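Local coordinates for putative uncharacterized protein (Streptococcus mutans, PDB 3L7N), which probably works as a glutamine amidotransferase, releasing ammonia from glutamine for transfer to an acceptor that is not established, at residues A[155-160]-A[164-169]; A[11-16]-A[184-189]; A[109-114]-A[198-203]. One frame throughout, in Å; residues are numbered along the deposited sequence.

The three contacts lie in and around the mixed central sheet of this amidotransferase. Interaction 1 joins neighbouring antiparallel strands, 154-158 and 166-170, inside it. Interaction 2 packs the loop after the first strand on helix 184-193, about 22 Å from interaction 1 between centres, on the other side of the chain's centre. Interaction 3 lies at the surface, where strand 106-113 of the same sheet faces helix 197-203, its centre about 20 Å from that of interaction 1 and 19 Å from that of interaction 2. Along the chain 1 is nested inside both others, which interlock. E112 of 109-114 bonds to S159 of interaction 1. Segments 184-189 and 198-203 thus bring the late chain back onto earlier parts.

Interaction 1. Residues A[155-160]-A[164-169]; sequences VLAISQ and RQIIKF
The beta hairpin of strands 154-158 and 166-170, in the antiparallel part of the amidotransferase sheet, pairs 155-160 with 164-169 across a beta bulge. V155 and I167 form a non-hydrogen-bonded pair with side chains on one face, A157 and I166 a hydrogen-bonded pair on the other, so L156 is the extra residue. Its N donates to I166 O at 2.9 Å, from above the carbonyl plane. A157 O takes the N-H of Q165 at 2.8 Å, while the bond from I166 N to the same oxygen is weak. Apolar contacts accompany these bonds. CB of L156 meets CG2 of I166 at 4.0 Å, and its CD1 reaches the CB of K168 at 3.8 Å. A157 CB lies against CG1 and CD1 of I166, and the CG2 of V155 meets the CG of R164 where the two side chains cross at about a right angle. R164 NH1 goes on to P147 O, and K168 NZ to Y174 OH. Close to the turn, the chi2 bend of Q165 (-55°) turns its amide back beside S159. NE2 donates in its own amide plane to S159 OG at 3.0 Å, with an N-H...O angle of 162°. That hydroxyl also bonds to E112 OE1, which ties the hairpin end to strand 106-113.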
loop_
_atom_site.group_PDB
_atom_site.type_symbol
_atom_site.label_atom_id
_atom_site.label_comp_id
_atom_site.label_asym_id
_atom_site.label_seq_id
_atom_site.Cartn_x
_atom_site.Cartn_y
_atom_site.Cartn_z
ATOM N N VAL A 155 14.416 -1.498 4.716
ATOM C CA VAL A 155 13.343 -2.484 4.851
ATOM C C VAL A 155 12.960 -2.695 6.364
ATOM O O VAL A 155 13.834 -3.063 7.219
ATOM C CB VAL A 155 13.726 -3.819 4.226
ATOM C CG1 VAL A 155 12.614 -4.829 4.406
ATOM C CG2 VAL A 155 14.106 -3.642 2.722
ATOM N N LEU A 156 11.696 -2.430 6.707
ATOM C CA LEU A 156 11.267 -2.624 8.044
ATOM C C LEU A 156 10.550 -3.981 8.251
ATOM O O LEU A 156 10.402 -4.427 9.379
ATOM C CB LEU A 156 10.452 -1.437 8.548
ATOM C CG LEU A 156 11.043 -0.077 8.167
ATOM C CD1 LEU A 156 10.180 1.071 8.662
ATOM C CD2 LEU A 156 12.426 0.095 8.659
ATOM N N ALA A 157 10.216 -4.677 7.178
ATOM C CA ALA A 157 9.550 -5.938 7.358
ATOM C C ALA A 157 9.542 -6.757 6.173
ATOM O O ALA A 157 9.548 -6.238 5.053
ATOM C CB ALA A 157 8.203 -5.744 7.829
ATOM N N ILE A 158 9.552 -8.093 6.385
ATOM C CA ILE A 158 9.559 -9.059 5.278
ATOM C C ILE A 158 8.521 -10.089 5.529
ATOM O O ILE A 158 8.006 -10.218 6.649
ATOM C CB ILE A 158 10.934 -9.742 5.111
ATOM C CG1 ILE A 158 11.199 -10.741 6.282
ATOM C CG2 ILE A 158 12.023 -8.726 5.072
ATOM C CD1 ILE A 158 12.043 -11.995 5.828
ATOM N N SER A 159 8.145 -10.778 4.485
ATOM C CA SER A 159 7.402 -11.978 4.632
ATOM C C SER A 159 8.296 -13.155 4.117
ATOM O O SER A 159 9.443 -12.925 3.604
ATOM C CB SER A 159 6.115 -11.892 3.821
ATOM O OG SER A 159 6.382 -11.972 2.410
ATOM N N GLN A 160 7.793 -14.384 4.213
ATOM C CA GLN A 160 8.477 -15.528 3.551
ATOM C C GLN A 160 8.502 -15.409 2.007
ATOM O O GLN A 160 9.498 -15.778 1.354
ATOM C CB GLN A 160 7.855 -16.864 4.013
ATOM C CG GLN A 160 7.810 -17.011 5.613
ATOM C CD GLN A 160 9.244 -16.964 6.234
ATOM O OE1 GLN A 160 9.952 -18.011 6.277
ATOM N NE2 GLN A 160 9.729 -15.711 6.603
ATOM N N ARG A 164 10.442 -7.348 0.912
ATOM C CA ARG A 164 10.239 -5.908 1.015
ATOM C C ARG A 164 8.725 -5.539 1.364
ATOM O O ARG A 164 7.944 -5.177 0.481
ATOM C CB ARG A 164 10.671 -5.254 -0.313
ATOM C CG ARG A 164 12.156 -5.220 -0.510
ATOM C CD ARG A 164 12.520 -4.893 -1.894
ATOM N NE ARG A 164 13.939 -4.990 -2.035
ATOM C CZ ARG A 164 14.652 -4.630 -3.110
ATOM N NH1 ARG A 164 14.083 -4.063 -4.174
ATOM N NH2 ARG A 164 15.956 -4.824 -3.098
ATOM N N GLN A 165 8.327 -5.715 2.601
ATOM C CA GLN A 165 6.947 -5.593 2.894
ATOM C C GLN A 165 6.638 -4.172 3.309
ATOM O O GLN A 165 5.637 -3.618 2.910
ATOM C CB GLN A 165 6.503 -6.584 3.987
ATOM C CG GLN A 165 6.259 -7.959 3.527
ATOM C CD GLN A 165 5.259 -8.059 2.387
ATOM O OE1 GLN A 165 4.647 -7.079 1.999
ATOM N NE2 GLN A 165 5.107 -9.275 1.826
ATOM N N ILE A 166 7.499 -3.606 4.134
ATOM C CA ILE A 166 7.353 -2.269 4.598
ATOM C C ILE A 166 8.708 -1.601 4.427
ATOM O O ILE A 166 9.755 -2.262 4.625
ATOM C CB ILE A 166 7.042 -2.256 6.011
ATOM C CG1 ILE A 166 5.683 -2.907 6.274
ATOM C CG2 ILE A 166 7.069 -0.873 6.525
ATOM C CD1 ILE A 166 5.291 -2.884 7.759
ATOM N N ILE A 167 8.720 -0.327 3.963
ATOM C CA ILE A 167 9.983 0.363 3.618
ATOM C C ILE A 167 9.903 1.786 4.096
ATOM O O ILE A 167 8.856 2.403 4.003
ATOM C CB ILE A 167 10.260 0.345 2.113
ATOM C CG1 ILE A 167 10.409 -1.059 1.610
ATOM C CG2 ILE A 167 11.528 1.238 1.746
ATOM C CD1 ILE A 167 10.589 -1.108 0.087
ATOM N N LYS A 168 10.978 2.290 4.680
ATOM C CA LYS A 168 11.021 3.641 5.028
ATOM C C LYS A 168 11.933 4.316 4.095
ATOM O O LYS A 168 13.176 4.077 4.125
ATOM C CB LYS A 168 11.499 3.818 6.401
ATOM C CG LYS A 168 11.649 5.288 6.794
ATOM C CD LYS A 168 12.249 5.413 8.196
ATOM C CE LYS A 168 12.320 6.829 8.689
ATOM N NZ LYS A 168 11.812 6.869 10.177
ATOM N N PHE A 169 11.337 5.150 3.219
ATOM C CA PHE A 169 12.040 5.971 2.230
ATOM C C PHE A 169 12.513 7.285 2.814
ATOM O O PHE A 169 13.434 7.904 2.284
ATOM C CB PHE A 169 11.108 6.278 1.063
ATOM C CG PHE A 169 10.845 5.115 0.183
ATOM C CD1 PHE A 169 11.753 4.766 -0.817
ATOM C CD2 PHE A 169 9.692 4.349 0.342
ATOM C CE1 PHE A 169 11.525 3.630 -1.656
ATOM C CE2 PHE A 169 9.441 3.220 -0.486
ATOM C CZ PHE A 169 10.365 2.865 -1.484
#

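Interaction 2. Residues A[11-16]-A[184-189]; sequences FEAPGA and PELVAA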
loop_
_atom_site.group_PDB
_atom_site.type_symbol
_atom_site.label_atom_id
_atom_site.label_comp_id
_atom_site.label_asym_id
_atom_site.label_seq_id
_atom_site.Cartn_x
_atom_site.Cartn_y
_atom_site.Cartn_z
ATOM N N PHE A 11 -11.871 -1.542 -6.713
ATOM C CA PHE A 11 -11.398 -2.617 -5.813
ATOM C C PHE A 11 -10.034 -2.357 -5.087
ATOM O O PHE A 11 -9.539 -3.221 -4.337
ATOM C CB PHE A 11 -11.346 -3.937 -6.531
ATOM C CG PHE A 11 -10.656 -3.881 -7.834
ATOM C CD1 PHE A 11 -9.252 -4.189 -7.933
ATOM C CD2 PHE A 11 -11.378 -3.587 -9.010
ATOM C CE1 PHE A 11 -8.566 -4.173 -9.202
ATOM C CE2 PHE A 11 -10.724 -3.571 -10.312
ATOM C CZ PHE A 11 -9.299 -3.867 -10.394
ATOM N N GLU A 12 -9.439 -1.216 -5.306
ATOM C CA GLU A 12 -8.285 -0.846 -4.552
ATOM C C GLU A 12 -8.658 0.270 -3.573
ATOM O O GLU A 12 -8.216 1.476 -3.735
ATOM C CB GLU A 12 -7.228 -0.395 -5.481
ATOM C CG GLU A 12 -6.965 -1.355 -6.538
ATOM C CD GLU A 12 -6.081 -2.443 -6.086
ATOM O OE1 GLU A 12 -5.648 -2.398 -4.876
ATOM O OE2 GLU A 12 -5.732 -3.328 -6.942
ATOM N N ALA A 13 -9.539 -0.059 -2.637
ATOM C CA ALA A 13 -10.165 0.958 -1.782
ATOM C C ALA A 13 -9.251 1.412 -0.656
ATOM O O ALA A 13 -8.501 0.620 -0.111
ATOM C CB ALA A 13 -11.432 0.406 -1.210
ATOM N N PRO A 14 -9.425 2.637 -0.191
ATOM C CA PRO A 14 -8.630 3.060 0.937
ATOM C C PRO A 14 -8.865 2.199 2.240
ATOM O O PRO A 14 -8.078 2.330 3.246
ATOM C CB PRO A 14 -9.093 4.499 1.167
ATOM C CG PRO A 14 -10.423 4.584 0.530
ATOM C CD PRO A 14 -10.470 3.614 -0.542
ATOM N N GLY A 15 -9.947 1.408 2.260
ATOM C CA GLY A 15 -10.462 0.783 3.533
ATOM C C GLY A 15 -10.095 1.457 4.880
ATOM O O GLY A 15 -10.446 2.606 5.143
ATOM N N ALA A 16 -9.381 0.750 5.718
ATOM C CA ALA A 16 -9.100 1.269 7.040
ATOM C C ALA A 16 -8.301 2.557 7.067
ATOM O O ALA A 16 -8.297 3.220 8.077
ATOM C CB ALA A 16 -8.437 0.239 7.883
ATOM N N PRO A 184 -13.671 -7.388 5.395
ATOM C CA PRO A 184 -14.319 -8.453 4.566
ATOM C C PRO A 184 -14.901 -7.927 3.235
ATOM O O PRO A 184 -14.749 -8.586 2.162
ATOM C CB PRO A 184 -15.413 -9.000 5.476
ATOM C CG PRO A 184 -14.918 -8.645 6.955
ATOM C CD PRO A 184 -14.094 -7.414 6.840
ATOM N N GLU A 185 -15.464 -6.738 3.248
ATOM C CA GLU A 185 -16.037 -6.216 2.023
ATOM C C GLU A 185 -14.974 -5.836 0.954
ATOM O O GLU A 185 -15.211 -6.002 -0.266
ATOM C CB GLU A 185 -16.963 -5.067 2.319
ATOM C CG GLU A 185 -18.234 -5.495 2.986
ATOM C CD GLU A 185 -18.128 -5.510 4.488
ATOM O OE1 GLU A 185 -16.991 -5.344 5.034
ATOM O OE2 GLU A 185 -19.171 -5.693 5.127
ATOM N N LEU A 186 -13.799 -5.336 1.398
ATOM C CA LEU A 186 -12.718 -5.042 0.406
ATOM C C LEU A 186 -12.232 -6.355 -0.200
ATOM O O LEU A 186 -11.994 -6.473 -1.453
ATOM C CB LEU A 186 -11.535 -4.250 1.022
ATOM C CG LEU A 186 -11.734 -2.918 1.758
ATOM C CD1 LEU A 186 -10.502 -2.103 1.658
ATOM C CD2 LEU A 186 -12.831 -2.173 1.281
ATOM N N VAL A 187 -12.137 -7.365 0.648
ATOM C CA VAL A 187 -11.638 -8.618 0.203
ATOM C C VAL A 187 -12.642 -9.282 -0.753
ATOM O O VAL A 187 -12.241 -9.803 -1.829
ATOM C CB VAL A 187 -11.264 -9.499 1.347
ATOM C CG1 VAL A 187 -10.996 -10.851 0.867
ATOM C CG2 VAL A 187 -10.010 -8.906 2.074
ATOM N N ALA A 188 -13.945 -9.107 -0.461
ATOM C CA ALA A 188 -15.020 -9.509 -1.398
ATOM C C ALA A 188 -14.771 -8.945 -2.769
ATOM O O ALA A 188 -14.842 -9.690 -3.797
ATOM C CB ALA A 188 -16.350 -9.060 -0.891
ATOM N N ALA A 189 -14.472 -7.623 -2.839
ATOM C CA ALA A 189 -14.387 -6.958 -4.171
ATOM C C ALA A 189 -13.162 -7.478 -4.951
ATOM O O ALA A 189 -13.234 -7.691 -6.215
ATOM C CB ALA A 189 -14.384 -5.427 -4.048
HETATM O O HOH W 1 -11.610 -3.693 -2.089
#
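L186 bridges two parts of the alpha/beta fold, reaching from helix 184-193 to A13 and G15 in the loop that leads from the first strand, 2-7, into helix 15-23. Its CB points toward that loop but makes no close contact with it. CG, placed anti to the carbonyl carbon and beside the backbone N (chi1 -55°), carries the fork of methyls outward from the helix, and the two branches do the touching. CD1 lies against the backbone at G15: it meets G15 CA at 3.4 Å and G15 N at 3.6 Å, on the side of G15 where a side chain would stand, and it also approaches A13 O at 3.8 Å. CD2 meets the CB of A13 at 3.8 Å. Because that same CB is 3.9 Å from the CD1 of L186, the alanine methyl sits across the mouth of the leucine fork. One turn farther along helix 184-193, the contact becomes looser, with A189 CB meeting F11 CB at 4.2 Å. The phenyl ring of F11 then leads away from the segment 184-189; its CG lies between the backbone N and the carbonyl carbon (chi1 49°), and the side chain packs on L190 and Q193 of the same helix and on P55. On the far side of the loop, P14 points back into the fold and touches F5 and L7 of strand 2-7. Van der Waals packing is supplemented by one polar link between the backbones: a water donates to F11 O at 3.1 Å and to L186 O at 2.9 Å.

Interaction 3. Residues A[109-114]-A[198-203]; sequences PKKEIG and DTQSQT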
loop_
_atom_site.group_PDB
_atom_site.type_symbol
_atom_site.label_atom_id
_atom_site.label_comp_id
_atom_site.label_asym_id
_atom_site.label_seq_id
_atom_site.Cartn_x
_atom_site.Cartn_y
_atom_site.Cartn_z
ATOM N N PRO A 109 9.844 -12.607 -5.266
ATOM C CA PRO A 109 10.222 -14.037 -5.263
ATOM C C PRO A 109 8.984 -14.917 -5.365
ATOM O O PRO A 109 8.858 -15.715 -6.295
ATOM C CB PRO A 109 10.896 -14.234 -3.859
ATOM C CG PRO A 109 11.273 -12.863 -3.384
ATOM C CD PRO A 109 10.729 -11.816 -4.406
ATOM N N LYS A 110 8.067 -14.756 -4.406
ATOM C CA LYS A 110 6.774 -15.434 -4.462
ATOM C C LYS A 110 5.555 -14.423 -4.503
ATOM O O LYS A 110 5.526 -13.387 -3.753
ATOM C CB LYS A 110 6.658 -16.433 -3.299
ATOM C CG LYS A 110 7.357 -17.820 -3.590
ATOM C CD LYS A 110 7.078 -18.327 -5.116
ATOM C CE LYS A 110 7.284 -19.914 -5.307
ATOM N NZ LYS A 110 5.933 -20.672 -5.480
ATOM N N LYS A 111 4.591 -14.693 -5.372
ATOM C CA LYS A 111 3.324 -13.950 -5.326
ATOM C C LYS A 111 2.468 -14.330 -4.134
ATOM O O LYS A 111 2.514 -15.447 -3.666
ATOM C CB LYS A 111 2.573 -14.064 -6.633
ATOM C CG LYS A 111 1.371 -14.924 -6.631
ATOM C CD LYS A 111 0.976 -15.166 -8.104
ATOM C CE LYS A 111 -0.419 -14.673 -8.383
ATOM N NZ LYS A 111 -0.593 -14.231 -9.834
ATOM N N GLU A 112 1.768 -13.361 -3.578
ATOM C CA GLU A 112 1.111 -13.552 -2.285
ATOM C C GLU A 112 -0.302 -12.933 -2.280
ATOM O O GLU A 112 -0.488 -11.750 -2.592
ATOM C CB GLU A 112 1.941 -12.962 -1.157
ATOM C CG GLU A 112 3.293 -13.572 -0.963
ATOM C CD GLU A 112 4.142 -12.786 0.083
ATOM O OE1 GLU A 112 4.678 -13.414 1.073
ATOM O OE2 GLU A 112 4.200 -11.537 -0.026
ATOM N N ILE A 113 -1.280 -13.743 -1.910
ATOM C CA ILE A 113 -2.685 -13.372 -1.973
ATOM C C ILE A 113 -3.368 -14.027 -0.792
ATOM O O ILE A 113 -3.637 -15.191 -0.823
ATOM C CB ILE A 113 -3.335 -13.921 -3.268
ATOM C CG1 ILE A 113 -2.728 -13.265 -4.513
ATOM C CG2 ILE A 113 -4.795 -13.769 -3.206
ATOM C CD1 ILE A 113 -3.497 -13.527 -5.771
ATOM N N GLY A 114 -3.553 -13.302 0.273
ATOM C CA GLY A 114 -4.152 -13.867 1.408
ATOM C C GLY A 114 -3.585 -13.276 2.610
ATOM O O GLY A 114 -2.932 -12.291 2.535
ATOM N N ASP A 198 -9.262 -20.066 -7.638
ATOM C CA ASP A 198 -9.356 -21.500 -7.402
ATOM C C ASP A 198 -8.065 -22.230 -7.774
ATOM O O ASP A 198 -7.384 -22.768 -6.901
ATOM C CB ASP A 198 -10.534 -22.093 -8.178
ATOM C CG ASP A 198 -11.528 -22.801 -7.278
ATOM O OD1 ASP A 198 -12.727 -22.455 -7.327
ATOM O OD2 ASP A 198 -11.109 -23.702 -6.522
ATOM N N THR A 199 -7.727 -22.254 -9.062
ATOM C CA THR A 199 -6.548 -22.975 -9.488
ATOM C C THR A 199 -5.298 -22.512 -8.718
ATOM O O THR A 199 -4.570 -23.346 -8.124
ATOM C CB THR A 199 -6.314 -22.858 -11.022
ATOM O OG1 THR A 199 -6.258 -21.478 -11.394
ATOM C CG2 THR A 199 -7.462 -23.576 -11.814
ATOM N N GLN A 200 -5.091 -21.186 -8.657
ATOM C CA GLN A 200 -3.902 -20.610 -7.985
ATOM C C GLN A 200 -3.794 -21.039 -6.525
ATOM O O GLN A 200 -2.700 -21.082 -5.963
ATOM C CB GLN A 200 -3.923 -19.097 -8.067
ATOM C CG GLN A 200 -4.034 -18.549 -9.448
ATOM C CD GLN A 200 -3.910 -17.037 -9.465
ATOM O OE1 GLN A 200 -4.897 -16.310 -9.680
ATOM N NE2 GLN A 200 -2.710 -16.548 -9.187
ATOM N N SER A 201 -4.940 -21.348 -5.922
ATOM C CA SER A 201 -5.019 -21.779 -4.524
ATOM C C SER A 201 -4.195 -23.056 -4.204
ATOM O O SER A 201 -3.602 -23.165 -3.125
ATOM C CB SER A 201 -6.469 -22.010 -4.149
ATOM O OG SER A 201 -6.698 -21.658 -2.812
ATOM N N GLN A 202 -4.220 -24.036 -5.119
ATOM C CA GLN A 202 -3.372 -25.230 -4.961
ATOM C C GLN A 202 -2.068 -25.130 -5.701
ATOM O O GLN A 202 -1.035 -25.414 -5.132
ATOM C CB GLN A 202 -4.096 -26.535 -5.349
ATOM C CG GLN A 202 -5.597 -26.564 -5.071
ATOM C CD GLN A 202 -6.416 -26.592 -6.394
ATOM O OE1 GLN A 202 -5.860 -26.355 -7.505
ATOM N NE2 GLN A 202 -7.719 -26.857 -6.286
ATOM N N THR A 203 -2.109 -24.749 -6.996
ATOM C CA THR A 203 -0.840 -24.606 -7.790
ATOM C C THR A 203 0.238 -23.716 -7.100
ATOM O O THR A 203 1.436 -23.864 -7.370
ATOM C CB THR A 203 -1.054 -24.121 -9.332
ATOM O OG1 THR A 203 -0.217 -22.974 -9.603
ATOM C CG2 THR A 203 -2.521 -23.755 -9.633
#
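The end of K111 meets the amide of Q200 at the protein surface, where strand 106-113 faces the short helix 197-203. The lysine points toward the helix. Its chi1 of 107° lies away from the usual staggered values, chi2 is extended, and a bend at chi3 (-121°) brings CE and NZ round to the glutamine. Q200 comes from the helix with CG anti to the carbonyl carbon and beside the backbone N, chi2 extended at -174°, so its amide is held well out from the helix. The two side chains cross at about a right angle. K111 NZ is 3.2 Å from the atom modelled as Q200 NE2, but which amide atom lies there is uncertain, as the amide is probably turned over. Beside this pair I113 also points toward the helix and touches W142 of strand 136-143, while K110 NZ bonds to T205 OG1 just beyond the helix. E112 instead packs on H141 and H143 of strand 136-143. The chain after the helix stays close: backbone bonds link I113 with Y206 and Q208. Helix 197-203 thus lies beside strand 106-113, with the chain that follows it joined to I113.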